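Local coordinates for protein GP37 (Pseudomonas phage phikz, PDB 5FT0) that inhibits RNase E of the bacterial host and thereby the RNA degradosome, as the phage protein also called Dip, at the interface of chains A and B. Sequence-based numbering; all coordinates share one arbitrary frame. Chains: chain A/B, GP37.

The interface of chains A and B. Residues chain A 109, 126, 129, 228; chain B 254, 256.
B:Arg254 and B:Val256 lie in extended backbone on the short strand 254-256 near the end of the ordered chain of one copy, and meet A:Val109, A:Pro126, A:Glu129 and A:Lys228, likewise extended and set on four different strands of the other. B:Arg254 carries this patch of the two-fold symmetric interface of the deposited dimer, which may be the biological one, with 79 Å² of its surface hidden by chain A. Its chain bends at chi2 and again at chi3 (40°), which turns the guanidinium towards chain A. The group then presents an edge to the A:Glu129 carboxylate, whose CD lies in the guanidinium plane, while the two planes are turned 67° apart. A salt bridge joins NH1 of B:Arg254 to the carboxylate oxygen OE1 of A:Glu129 at 3.2 Å. The hydrogen bonds are weak: NH2 of B:Arg254 also reaches OE1 of A:Glu129, and its NH1 reaches OE2, each at 3.5 Å. CG anti to the backbone N (chi1 -179°) and an extended chain beyond it carry the A:Glu129 carboxylate out to the guanidinium. From the same chain, the ammonium NZ of A:Lys228 forms a second salt bridge to OE1, so the carboxylate probably offsets both positive charges. A:Pro126 packs crosswise on B:Arg254, its ring carbon CG lying over one guanidinium face towards the rim and touching the aliphatic CB at 3.7 Å. Looser apolar flanking comes from the two valines, CG2 of A:Val109 standing 4.4 Å from CG2 of B:Val256.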
ATOM      1  N   VAL A 109      -2.072   4.001 -13.227  1.00 34.63           N
ATOM      2  CA  VAL A 109      -0.624   4.097 -13.369  1.00 27.20           C
ATOM      3  C   VAL A 109      -0.133   3.018 -14.324  1.00 29.72           C
ATOM      4  O   VAL A 109      -0.458   1.836 -14.162  1.00 31.73           O
ATOM      5  CB  VAL A 109       0.083   3.979 -12.008  1.00 35.50           C
ATOM      6  CG1 VAL A 109       1.591   4.034 -12.191  1.00 38.39           C
ATOM      7  CG2 VAL A 109      -0.388   5.081 -11.071  1.00 34.00           C
ATOM      8  N   PRO A 126       6.200   4.796 -11.448  1.00 35.76           N
ATOM      9  CA  PRO A 126       5.275   5.317 -12.463  1.00 35.31           C
ATOM     10  C   PRO A 126       6.004   5.891 -13.669  1.00 39.36           C
ATOM     11  O   PRO A 126       7.050   6.532 -13.542  1.00 38.48           O
ATOM     12  CB  PRO A 126       4.497   6.410 -11.716  1.00 36.43           C
ATOM     13  CG  PRO A 126       4.817   6.211 -10.256  1.00 36.64           C
ATOM     14  CD  PRO A 126       6.187   5.609 -10.224  1.00 30.47           C
ATOM     15  N   GLU A 129       0.886   8.380 -15.944  1.00 26.04           N
ATOM     16  CA  GLU A 129      -0.165   8.455 -14.938  1.00 26.35           C
ATOM     17  C   GLU A 129      -1.381   9.146 -15.535  1.00 30.09           C
ATOM     18  O   GLU A 129      -1.289  10.291 -15.991  1.00 32.17           O
ATOM     19  CB  GLU A 129       0.316   9.191 -13.686  1.00 33.61           C
ATOM     20  CG  GLU A 129      -0.735   9.283 -12.591  1.00 39.45           C
ATOM     21  CD  GLU A 129      -0.171   9.811 -11.287  1.00 47.59           C
ATOM     22  OE1 GLU A 129       1.071   9.866 -11.153  1.00 48.43           O
ATOM     23  OE2 GLU A 129      -0.970  10.161 -10.391  1.00 54.27           O
ATOM     24  N   LYS A 228       0.051  12.423 -17.200  1.00 28.06           N
ATOM     25  CA  LYS A 228       1.401  12.771 -16.782  1.00 27.44           C
ATOM     26  C   LYS A 228       2.363  11.695 -17.254  1.00 30.68           C
ATOM     27  O   LYS A 228       2.102  10.501 -17.073  1.00 31.67           O
ATOM     28  CB  LYS A 228       1.501  12.926 -15.263  1.00 29.24           C
ATOM     29  CG  LYS A 228       2.909  13.286 -14.792  1.00 32.74           C
ATOM     30  CD  LYS A 228       2.992  13.453 -13.282  1.00 38.37           C
ATOM     31  CE  LYS A 228       2.958  12.122 -12.566  1.00 42.07           C
ATOM     32  NZ  LYS A 228       3.117  12.289 -11.095  1.00 48.50           N
TER
ATOM     33  N   ARG B 254       5.864   4.203  -6.107  1.00 49.50           N
ATOM     34  CA  ARG B 254       4.493   4.509  -5.732  1.00 51.61           C
ATOM     35  C   ARG B 254       3.774   3.240  -5.293  1.00 49.93           C
ATOM     36  O   ARG B 254       4.011   2.153  -5.829  1.00 45.85           O
ATOM     37  CB  ARG B 254       3.750   5.164  -6.904  1.00 49.95           C
ATOM     38  CG  ARG B 254       2.241   5.261  -6.745  1.00 54.63           C
ATOM     39  CD  ARG B 254       1.851   6.625  -6.206  1.00 65.48           C
ATOM     40  NE  ARG B 254       2.648   7.689  -6.806  1.00 64.21           N
ATOM     41  CZ  ARG B 254       2.256   8.422  -7.842  1.00 66.07           C
ATOM     42  NH1 ARG B 254       1.072   8.201  -8.400  1.00 56.14           N
ATOM     43  NH2 ARG B 254       3.051   9.369  -8.325  1.00 55.92           N
ATOM     44  N   VAL B 256       0.160   1.458  -5.078  1.00 52.37           N
ATOM     45  CA  VAL B 256      -1.207   1.438  -5.587  1.00 55.05           C
ATOM     46  C   VAL B 256      -2.000   0.450  -4.747  1.00 62.00           C
ATOM     47  O   VAL B 256      -1.625  -0.724  -4.637  1.00 63.39           O
ATOM     48  CB  VAL B 256      -1.254   1.062  -7.076  1.00 57.67           C
ATOM     49  CG1 VAL B 256      -2.693   1.035  -7.568  1.00 54.11           C
ATOM     50  CG2 VAL B 256      -0.425   2.040  -7.891  1.00 56.72           C
TER